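PDB 1ZYL: hypothetical protein yihE from Escherichia coli, which phosphorylates proteins, itself included, on serine and threonine using ATP, and probably suppresses the effects of stress linked to reactive oxygen species. Local coordinates for residues R127-H133 and A251-S256; L196-C202 and N223-D229; V109-F114 and L208-M214. Residue numbers count along the deposited sequence, not the author numbering.

Interaction 1 of 3, residues R127-H133 and A251-S256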
loop_
_atom_site.group_PDB
_atom_site.type_symbol
_atom_site.label_atom_id
_atom_site.label_comp_id
_atom_site.label_asym_id
_atom_site.label_seq_id
_atom_site.Cartn_x
_atom_site.Cartn_y
_atom_site.Cartn_z
ATOM N N ARG A 127 3.786 18.011 3.641
ATOM C CA ARG A 127 3.430 19.103 2.750
ATOM C C ARG A 127 3.107 18.602 1.333
ATOM O O ARG A 127 2.094 18.991 0.758
ATOM C CB ARG A 127 4.563 20.126 2.715
ATOM C CG ARG A 127 4.296 21.308 1.822
ATOM C CD ARG A 127 5.465 22.272 1.846
ATOM N NE ARG A 127 5.688 22.869 0.533
ATOM C CZ ARG A 127 6.134 22.197 -0.527
ATOM N NH1 ARG A 127 6.412 20.899 -0.424
ATOM N NH2 ARG A 127 6.296 22.822 -1.691
ATOM N N TYR A 128 3.957 17.743 0.776
ATOM C CA TYR A 128 3.720 17.201 -0.558
ATOM C C TYR A 128 2.497 16.306 -0.537
ATOM O O TYR A 128 1.776 16.196 -1.527
ATOM C CB TYR A 128 4.935 16.410 -1.039
ATOM C CG TYR A 128 5.956 17.255 -1.767
ATOM C CD1 TYR A 128 7.322 16.981 -1.665
ATOM C CD2 TYR A 128 5.554 18.318 -2.579
ATOM C CE1 TYR A 128 8.262 17.749 -2.354
ATOM C CE2 TYR A 128 6.483 19.087 -3.271
ATOM C CZ TYR A 128 7.834 18.798 -3.156
ATOM O OH TYR A 128 8.750 19.550 -3.856
ATOM N N LEU A 129 2.273 15.667 0.602
ATOM C CA LEU A 129 1.128 14.788 0.785
ATOM C C LEU A 129 -0.142 15.648 0.708
ATOM O O LEU A 129 -1.209 15.190 0.299
ATOM C CB LEU A 129 1.238 14.110 2.152
ATOM C CG LEU A 129 1.065 12.595 2.275
ATOM C CD1 LEU A 129 1.530 11.882 1.009
ATOM C CD2 LEU A 129 1.860 12.116 3.487
ATOM N N GLY A 130 -0.002 16.910 1.099
ATOM C CA GLY A 130 -1.124 17.823 1.070
ATOM C C GLY A 130 -1.407 18.247 -0.352
ATOM O O GLY A 130 -2.558 18.462 -0.726
ATOM N N ARG A 131 -0.356 18.379 -1.152
ATOM C CA ARG A 131 -0.547 18.759 -2.536
ATOM C C ARG A 131 -1.027 17.532 -3.308
ATOM O O ARG A 131 -1.737 17.658 -4.309
ATOM C CB ARG A 131 0.752 19.287 -3.144
ATOM C CG ARG A 131 0.572 19.777 -4.583
ATOM C CD ARG A 131 1.877 20.218 -5.232
ATOM N NE ARG A 131 2.402 21.451 -4.654
ATOM C CZ ARG A 131 3.527 22.038 -5.051
ATOM N NH1 ARG A 131 3.933 23.160 -4.476
ATOM N NH2 ARG A 131 4.251 21.499 -6.022
ATOM N N MET A 132 -0.653 16.347 -2.827
ATOM C CA MET A 132 -1.053 15.105 -3.480
ATOM C C MET A 132 -2.549 14.945 -3.355
ATOM O O MET A 132 -3.245 14.760 -4.350
ATOM C CB MET A 132 -0.371 13.895 -2.845
ATOM C CG MET A 132 -0.397 12.649 -3.732
ATOM S SD MET A 132 -0.203 11.099 -2.830
ATOM C CE MET A 132 1.532 11.087 -2.553
ATOM N N HIS A 133 -3.041 15.021 -2.123
ATOM C CA HIS A 133 -4.473 14.890 -1.863
ATOM C C HIS A 133 -5.261 16.021 -2.494
ATOM O O HIS A 133 -6.466 15.885 -2.728
ATOM C CB HIS A 133 -4.744 14.842 -0.363
ATOM C CG HIS A 133 -4.254 13.590 0.287
ATOM N ND1 HIS A 133 -4.602 13.230 1.568
ATOM C CD2 HIS A 133 -3.444 12.608 -0.173
ATOM C CE1 HIS A 133 -4.031 12.079 1.870
ATOM N NE2 HIS A 133 -3.323 11.679 0.830
ATOM N N ALA A 251 1.883 21.213 8.100
ATOM C CA ALA A 251 2.517 21.333 6.793
ATOM C C ALA A 251 1.517 20.887 5.736
ATOM O O ALA A 251 1.345 21.529 4.704
ATOM C CB ALA A 251 3.767 20.472 6.732
ATOM N N TYR A 252 0.854 19.778 6.018
ATOM C CA TYR A 252 -0.141 19.227 5.124
ATOM C C TYR A 252 -1.181 20.283 4.773
ATOM O O TYR A 252 -1.478 20.497 3.598
ATOM C CB TYR A 252 -0.804 18.015 5.793
ATOM C CG TYR A 252 -1.898 17.333 4.997
ATOM C CD1 TYR A 252 -3.215 17.808 5.018
ATOM C CD2 TYR A 252 -1.626 16.190 4.254
ATOM C CE1 TYR A 252 -4.234 17.151 4.321
ATOM C CE2 TYR A 252 -2.635 15.530 3.553
ATOM C CZ TYR A 252 -3.932 16.010 3.591
ATOM O OH TYR A 252 -4.912 15.341 2.898
ATOM N N GLU A 253 -1.717 20.956 5.785
ATOM C CA GLU A 253 -2.747 21.970 5.558
ATOM C C GLU A 253 -2.386 23.127 4.620
ATOM O O GLU A 253 -3.254 23.935 4.275
ATOM C CB GLU A 253 -3.254 22.531 6.890
ATOM C CG GLU A 253 -3.830 21.458 7.795
ATOM C CD GLU A 253 -5.039 21.914 8.573
ATOM O OE1 GLU A 253 -4.942 22.918 9.313
ATOM O OE2 GLU A 253 -6.089 21.256 8.445
ATOM N N GLU A 254 -1.126 23.215 4.199
ATOM C CA GLU A 254 -0.743 24.279 3.289
ATOM C C GLU A 254 -1.466 24.118 1.953
ATOM O O GLU A 254 -1.781 25.108 1.299
ATOM C CB GLU A 254 0.770 24.287 3.059
ATOM C CG GLU A 254 1.207 25.247 1.944
ATOM C CD GLU A 254 2.709 25.230 1.673
ATOM O OE1 GLU A 254 3.137 25.844 0.674
ATOM O OE2 GLU A 254 3.464 24.614 2.454
ATOM N N PHE A 255 -1.748 22.876 1.557
ATOM C CA PHE A 255 -2.422 22.608 0.282
ATOM C C PHE A 255 -3.764 21.884 0.384
ATOM O O PHE A 255 -4.552 21.890 -0.558
ATOM C CB PHE A 255 -1.498 21.804 -0.627
ATOM C CG PHE A 255 -0.208 22.491 -0.920
ATOM C CD1 PHE A 255 -0.160 23.549 -1.814
ATOM C CD2 PHE A 255 0.958 22.115 -0.262
ATOM C CE1 PHE A 255 1.036 24.227 -2.046
ATOM C CE2 PHE A 255 2.159 22.789 -0.489
ATOM C CZ PHE A 255 2.197 23.845 -1.379
ATOM N N SER A 256 -4.009 21.238 1.515
ATOM C CA SER A 256 -5.258 20.518 1.732
ATOM C C SER A 256 -5.623 20.596 3.198
ATOM O O SER A 256 -4.800 20.314 4.071
ATOM C CB SER A 256 -5.123 19.053 1.323
ATOM O OG SER A 256 -5.142 18.915 -0.082
#
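Where a helix meets the end of another, a glycine can let the two backbones come close, and Gly130 illustrates the principle. A beta carbon here would collide with the carbonyl oxygen of Tyr252, so its absence allows the helical segment 127-133 to lie directly against 251-256, in which the helix gives way to a turn. The nearest CA atoms of the two segments, those of Arg127 and Tyr252, are 4.3 Å apart.

Two hydrogen bonds fix the pair. Ser256 OG donates to the backbone Gly130 O at 2.7 Å, and His133 ND1 lies 2.5 Å from Tyr252 OH, a short bond in which either atom could be the donor.

Aromatic contacts fill the space between. Gly130 CA sits over the face of the Tyr252 ring, 3.9 Å from its centroid, as a CH-pi contact, while the edge of Tyr252 is directed at the face of His133 in an offset edge-to-face pair with planes at 82°. Leu129 CB adds an apolar contact with Tyr252 CD2 at 4.1 Å.

Charge dominates toward the more exposed side. Arg127 NE and Glu254 OE2 form a salt bridge at 3.4 Å, and Phe255 CE2 covers one face of the Arg127 guanidinium. Arg131 makes an off-centre cation-pi contact with Phe255, its CZ 4.8 Å from the ring centroid, while its NH2 is hydrogen-bonded to Glu81 O.

Such packing of a helix C-terminal end and its exit turn onto a neighbouring helix is part of the mainly helical C-terminal lobe of the kinase-like phosphotransferase fold, here joining helices 119-136 and 238-252.

Interaction 2 of 3, residues L196-C202 and N223-D229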
loop_
_atom_site.group_PDB
_atom_site.type_symbol
_atom_site.label_atom_id
_atom_site.label_comp_id
_atom_site.label_asym_id
_atom_site.label_seq_id
_atom_site.Cartn_x
_atom_site.Cartn_y
_atom_site.Cartn_z
ATOM N N LEU A 196 -11.016 10.359 -1.385
ATOM C CA LEU A 196 -10.211 10.876 -2.481
ATOM C C LEU A 196 -9.183 9.840 -2.896
ATOM O O LEU A 196 -8.993 8.841 -2.212
ATOM C CB LEU A 196 -9.484 12.153 -2.061
ATOM C CG LEU A 196 -8.541 11.911 -0.883
ATOM C CD1 LEU A 196 -7.471 13.001 -0.792
ATOM C CD2 LEU A 196 -9.374 11.820 0.381
ATOM N N ARG A 197 -8.525 10.090 -4.022
ATOM C CA ARG A 197 -7.499 9.198 -4.532
ATOM C C ARG A 197 -6.319 9.293 -3.582
ATOM O O ARG A 197 -5.782 10.381 -3.386
ATOM C CB ARG A 197 -7.071 9.626 -5.939
ATOM C CG ARG A 197 -7.946 9.079 -7.044
ATOM C CD ARG A 197 -8.366 10.158 -8.033
ATOM N NE ARG A 197 -7.316 10.635 -8.923
ATOM C CZ ARG A 197 -7.366 11.810 -9.544
ATOM N NH1 ARG A 197 -6.391 12.202 -10.347
ATOM N NH2 ARG A 197 -8.396 12.610 -9.344
ATOM N N LEU A 198 -5.922 8.156 -3.005
ATOM C CA LEU A 198 -4.815 8.093 -2.050
ATOM C C LEU A 198 -3.622 7.345 -2.591
ATOM O O LEU A 198 -3.724 6.625 -3.582
ATOM C CB LEU A 198 -5.249 7.363 -0.790
ATOM C CG LEU A 198 -6.465 7.899 -0.059
ATOM C CD1 LEU A 198 -6.962 6.851 0.926
ATOM C CD2 LEU A 198 -6.093 9.215 0.623
ATOM N N HIS A 199 -2.484 7.513 -1.925
ATOM C CA HIS A 199 -1.286 6.788 -2.308
ATOM C C HIS A 199 -1.597 5.349 -1.919
ATOM O O HIS A 199 -1.057 4.412 -2.491
ATOM C CB HIS A 199 -0.068 7.266 -1.524
ATOM C CG HIS A 199 1.139 6.408 -1.728
ATOM N ND1 HIS A 199 1.965 6.532 -2.824
ATOM C CD2 HIS A 199 1.619 5.365 -1.011
ATOM C CE1 HIS A 199 2.900 5.599 -2.773
ATOM N NE2 HIS A 199 2.711 4.877 -1.684
ATOM N N GLY A 200 -2.461 5.201 -0.917
ATOM C CA GLY A 200 -2.898 3.891 -0.465
ATOM C C GLY A 200 -1.975 3.046 0.382
ATOM O O GLY A 200 -2.452 2.199 1.128
ATOM N N ASP A 201 -0.668 3.256 0.262
ATOM C CA ASP A 201 0.322 2.494 1.022
ATOM C C ASP A 201 1.426 3.472 1.388
ATOM O O ASP A 201 2.586 3.261 1.057
ATOM C CB ASP A 201 0.892 1.369 0.147
ATOM C CG ASP A 201 1.795 0.412 0.918
ATOM O OD1 ASP A 201 2.413 -0.471 0.289
ATOM O OD2 ASP A 201 1.881 0.537 2.154
ATOM N N CYS A 202 1.059 4.547 2.075
ATOM C CA CYS A 202 2.023 5.582 2.425
ATOM C C CYS A 202 2.681 5.434 3.777
ATOM O O CYS A 202 2.133 5.825 4.804
ATOM C CB CYS A 202 1.360 6.953 2.336
ATOM S SG CYS A 202 2.503 8.320 2.546
ATOM N N ASN A 223 -9.320 4.489 -3.141
ATOM C CA ASN A 223 -10.106 5.642 -2.706
ATOM C C ASN A 223 -10.305 5.445 -1.199
ATOM O O ASN A 223 -10.745 4.381 -0.753
ATOM C CB ASN A 223 -11.482 5.703 -3.387
ATOM C CG ASN A 223 -11.402 5.992 -4.887
ATOM O OD1 ASN A 223 -10.592 6.807 -5.339
ATOM N ND2 ASN A 223 -12.268 5.336 -5.663
ATOM N N GLY A 224 -9.970 6.455 -0.409
ATOM C CA GLY A 224 -10.140 6.332 1.026
ATOM C C GLY A 224 -10.020 7.657 1.748
ATOM O O GLY A 224 -10.039 8.716 1.120
ATOM N N PRO A 225 -9.899 7.632 3.079
ATOM C CA PRO A 225 -9.773 8.850 3.883
ATOM C C PRO A 225 -8.328 9.326 3.935
ATOM O O PRO A 225 -7.401 8.525 4.112
ATOM C CB PRO A 225 -10.286 8.408 5.242
ATOM C CG PRO A 225 -9.774 7.028 5.324
ATOM C CD PRO A 225 -10.039 6.450 3.944
ATOM N N ALA A 226 -8.145 10.635 3.790
ATOM C CA ALA A 226 -6.823 11.243 3.805
ATOM C C ALA A 226 -5.920 10.633 4.871
ATOM O O ALA A 226 -4.746 10.368 4.605
ATOM C CB ALA A 226 -6.944 12.742 4.003
ATOM N N VAL A 227 -6.457 10.397 6.067
ATOM C CA VAL A 227 -5.666 9.806 7.146
ATOM C C VAL A 227 -4.869 8.573 6.746
ATOM O O VAL A 227 -3.795 8.327 7.305
ATOM C CB VAL A 227 -6.519 9.392 8.349
ATOM C CG1 VAL A 227 -6.383 10.412 9.440
ATOM C CG2 VAL A 227 -7.958 9.233 7.942
ATOM N N GLN A 228 -5.397 7.804 5.793
ATOM C CA GLN A 228 -4.743 6.581 5.329
ATOM C C GLN A 228 -3.283 6.793 4.972
ATOM O O GLN A 228 -2.448 5.942 5.259
ATOM C CB GLN A 228 -5.457 6.021 4.104
ATOM C CG GLN A 228 -5.867 4.571 4.228
ATOM C CD GLN A 228 -4.737 3.664 4.662
ATOM O OE1 GLN A 228 -3.855 3.316 3.874
ATOM N NE2 GLN A 228 -4.760 3.273 5.929
ATOM N N ASP A 229 -2.981 7.923 4.337
ATOM C CA ASP A 229 -1.618 8.235 3.919
ATOM C C ASP A 229 -0.849 8.983 5.001
ATOM O O ASP A 229 0.267 9.452 4.762
ATOM C CB ASP A 229 -1.636 9.083 2.641
ATOM C CG ASP A 229 -2.163 8.325 1.436
ATOM O OD1 ASP A 229 -2.578 8.984 0.461
ATOM O OD2 ASP A 229 -2.155 7.074 1.457
#
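Asp229 has the largest area covered in this contact, and it illustrates how one buried carboxylate can hold a probable catalytic loop through its backbone. Its OD1 accepts a hydrogen bond from His199 N at 2.8 Å, nearly straight at 167°, and its OD2 takes a weak one from Gly200 N at 3.0 Å. These amides immediately precede Asp201, the inferred proton acceptor, whose CA-to-CB bond points away from 223-229 and whose OD2 is salt-bridged to Arg273. The positive phi of Gly200 suits the turn into this residue.

Leu198 comes next in buried area. Its CD1 lies 3.2 Å from Gly224 CA and 3.6 Å from Gln228 CB, so the side chain plugs the space enclosed by the bend of 223-229. The lack of a side chain at Gly224 permits this approach, since a beta carbon would clash with Leu198 CD1.

Leu196 begins the contact as an antiparallel hydrogen-bonded pair with Gly224: Leu196 N to Gly224 O is 3.2 Å and Gly224 N to Leu196 O is 3.1 Å. Its CD2 reaches Ala226 N at 3.8 Å.

Of the two-stranded sheet, strand 196-197 runs on into the loop with Asp201, and strand 223-224 into the turn before the short helix 228-231. Helix 119-136 packs alongside, with His133 touching Leu196, Leu198 and Ala226 and hydrogen-bonding Asp229 OD1, and Leu129 touching Cys202.

Interaction 3 of 3, residues V109-F114 and L208-M214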
loop_
_atom_site.group_PDB
_atom_site.type_symbol
_atom_site.label_atom_id
_atom_site.label_comp_id
_atom_site.label_asym_id
_atom_site.label_seq_id
_atom_site.Cartn_x
_atom_site.Cartn_y
_atom_site.Cartn_z
ATOM N N VAL A 109 14.073 6.372 -10.361
ATOM C CA VAL A 109 14.209 7.570 -9.546
ATOM C C VAL A 109 15.542 7.704 -8.804
ATOM O O VAL A 109 16.253 8.693 -8.981
ATOM C CB VAL A 109 13.050 7.649 -8.521
ATOM C CG1 VAL A 109 13.114 8.957 -7.750
ATOM C CG2 VAL A 109 11.713 7.515 -9.241
ATOM N N GLY A 110 15.879 6.718 -7.978
ATOM C CA GLY A 110 17.121 6.784 -7.223
ATOM C C GLY A 110 16.908 7.553 -5.932
ATOM O O GLY A 110 15.786 7.956 -5.636
ATOM N N GLY A 111 17.971 7.761 -5.160
ATOM C CA GLY A 111 17.832 8.493 -3.910
ATOM C C GLY A 111 18.064 7.661 -2.658
ATOM O O GLY A 111 18.072 6.430 -2.710
ATOM N N ARG A 112 18.243 8.334 -1.522
ATOM C CA ARG A 112 18.489 7.651 -0.256
ATOM C C ARG A 112 17.229 7.213 0.477
ATOM O O ARG A 112 16.107 7.390 0.000
ATOM C CB ARG A 112 19.323 8.536 0.683
ATOM C CG ARG A 112 20.813 8.600 0.361
ATOM C CD ARG A 112 21.097 9.384 -0.913
ATOM N NE ARG A 112 20.774 10.801 -0.770
ATOM C CZ ARG A 112 20.892 11.699 -1.742
ATOM N NH1 ARG A 112 21.327 11.330 -2.940
ATOM N NH2 ARG A 112 20.572 12.967 -1.516
ATOM N N GLN A 113 17.442 6.648 1.662
ATOM C CA GLN A 113 16.366 6.159 2.511
ATOM C C GLN A 113 15.758 7.286 3.340
ATOM O O GLN A 113 16.456 7.963 4.092
ATOM C CB GLN A 113 16.907 5.061 3.437
ATOM C CG GLN A 113 17.388 3.808 2.702
ATOM C CD GLN A 113 18.850 3.460 2.979
ATOM O OE1 GLN A 113 19.773 4.192 2.589
ATOM N NE2 GLN A 113 19.066 2.333 3.655
ATOM N N PHE A 114 14.452 7.483 3.194
ATOM C CA PHE A 114 13.746 8.525 3.930
ATOM C C PHE A 114 13.792 8.256 5.426
ATOM O O PHE A 114 13.507 7.143 5.874
ATOM C CB PHE A 114 12.290 8.626 3.447
ATOM C CG PHE A 114 11.385 9.392 4.378
ATOM C CD1 PHE A 114 10.738 8.745 5.432
ATOM C CD2 PHE A 114 11.203 10.764 4.223
ATOM C CE1 PHE A 114 9.928 9.460 6.315
ATOM C CE2 PHE A 114 10.395 11.486 5.104
ATOM C CZ PHE A 114 9.758 10.837 6.150
ATOM N N LEU A 208 11.229 7.839 -0.771
ATOM C CA LEU A 208 12.668 8.035 -0.940
ATOM C C LEU A 208 13.042 9.500 -0.771
ATOM O O LEU A 208 12.196 10.386 -0.903
ATOM C CB LEU A 208 13.095 7.588 -2.331
ATOM C CG LEU A 208 13.023 6.097 -2.605
ATOM C CD1 LEU A 208 13.022 5.872 -4.098
ATOM C CD2 LEU A 208 14.194 5.401 -1.939
ATOM N N TRP A 209 14.317 9.762 -0.514
ATOM C CA TRP A 209 14.749 11.135 -0.323
ATOM C C TRP A 209 16.084 11.495 -0.961
ATOM O O TRP A 209 17.134 10.964 -0.603
ATOM C CB TRP A 209 14.787 11.451 1.177
ATOM C CG TRP A 209 15.233 12.841 1.509
ATOM C CD1 TRP A 209 16.501 13.335 1.437
ATOM C CD2 TRP A 209 14.405 13.924 1.942
ATOM N NE1 TRP A 209 16.517 14.657 1.796
ATOM C CE2 TRP A 209 15.245 15.046 2.112
ATOM C CE3 TRP A 209 13.034 14.057 2.205
ATOM C CZ2 TRP A 209 14.761 16.287 2.533
ATOM C CZ3 TRP A 209 12.554 15.287 2.624
ATOM C CH2 TRP A 209 13.416 16.388 2.783
ATOM N N ARG A 210 16.015 12.403 -1.925
ATOM C CA ARG A 210 17.186 12.922 -2.615
ATOM C C ARG A 210 16.849 14.409 -2.631
ATOM O O ARG A 210 16.263 14.915 -3.592
ATOM C CB ARG A 210 17.276 12.387 -4.042
ATOM C CG ARG A 210 18.712 12.253 -4.552
ATOM C CD ARG A 210 18.844 12.478 -6.062
ATOM N NE ARG A 210 17.913 11.688 -6.866
ATOM C CZ ARG A 210 16.642 12.015 -7.089
ATOM N NH1 ARG A 210 15.875 11.230 -7.834
ATOM N NH2 ARG A 210 16.134 13.128 -6.573
ATOM N N ASP A 211 17.204 15.089 -1.540
ATOM C CA ASP A 211 16.896 16.505 -1.366
ATOM C C ASP A 211 15.452 16.762 -1.793
ATOM O O ASP A 211 15.163 17.430 -2.794
ATOM C CB ASP A 211 17.896 17.371 -2.130
ATOM C CG ASP A 211 19.217 17.502 -1.391
ATOM O OD1 ASP A 211 19.230 18.119 -0.304
ATOM O OD2 ASP A 211 20.238 16.979 -1.881
ATOM N N GLY A 212 14.555 16.192 -0.990
ATOM C CA GLY A 212 13.126 16.284 -1.212
ATOM C C GLY A 212 12.527 14.891 -1.136
ATOM O O GLY A 212 13.218 13.908 -1.406
ATOM N N PRO A 213 11.256 14.764 -0.734
ATOM C CA PRO A 213 10.668 13.426 -0.667
ATOM C C PRO A 213 10.259 13.017 -2.064
ATOM O O PRO A 213 10.027 13.867 -2.922
ATOM C CB PRO A 213 9.446 13.619 0.228
ATOM C CG PRO A 213 9.786 14.817 1.040
ATOM C CD PRO A 213 10.439 15.722 0.024
ATOM N N MET A 214 10.184 11.717 -2.291
ATOM C CA MET A 214 9.766 11.195 -3.582
ATOM C C MET A 214 8.956 9.955 -3.290
ATOM O O MET A 214 9.493 8.973 -2.783
ATOM C CB MET A 214 10.969 10.820 -4.441
ATOM C CG MET A 214 11.874 11.979 -4.774
ATOM S SD MET A 214 13.268 11.408 -5.731
ATOM C CE MET A 214 14.105 10.382 -4.514
#
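A short strand can be held by very few backbone bonds if the side chains around it also engage, as the course of 208-214 demonstrates. Leu208 opens the segment as the antiparallel non-hydrogen-bonded partner of Gln113, and its CD2 lies 3.4 Å from Arg112 O. Trp209 follows with both backbone bonds of the pairing: Trp209 N donates to Arg112 O and Arg112 N to Trp209 O, each at 3.0 Å. Its indole lies beside Phe114, whose CD2 is 4.3 Å from Trp209 CE3, and both side chains also touch Gln121 of helix 119-136.

These bonds make 112-113 an outer strand of a three-stranded antiparallel sheet, with 207-209 in the middle and 213-215 beyond it. In kinase-like phosphotransferases, the chain leaving the N-terminal lobe passes through a linker into the C-terminal lobe; here the segment that follows strand 101-107 is joined to the beta hairpin located between the inferred proton acceptor Asp201 and the inferred magnesium ligand Asp217.

Arg210 reaches Val109, NH1 donating to Val109 O at 2.8 Å, while its CG lies 3.2 Å from Arg112 NH1. Asp211, in the hairpin turn, holds OD2 4.0 Å from Arg112 NH2, too far for a salt bridge. After Gly212 and Pro213 the chain returns at Met214, whose SD meets Val109 CG1 at 3.2 Å and whose CE lies 3.2 Å from Gly110 O. At Gly111, a beta carbon would run into Met214 CE, and the backbone angles would also jam it against the carbonyl oxygen of Gly110.

How the interactions relate
Burial and chemistry change together across these three contacts. Interaction 2 is the buried one, relying on backbone amides, a carboxylate and leucine packing; interaction 1 is partly buried and grades from aromatic contacts to charged pairs; interaction 3 is a surface contact, with strand bonds flanked by exposed arginines. Helix 119-136 is the common element. It carries one side of interaction 1, and its His133 crosses into interaction 2, with NE2 2.8 Å from Asp229 OD1 in a probable hydrogen bond. Tyr128 CD1 lies 3.8 Å from Pro213 CD of interaction 3. Interactions 2 and 3 do not touch; interaction 2 holds the inferred proton acceptor Asp201, while interaction 3's hairpin lies between the inferred magnesium ligands Asn206 and Asp217.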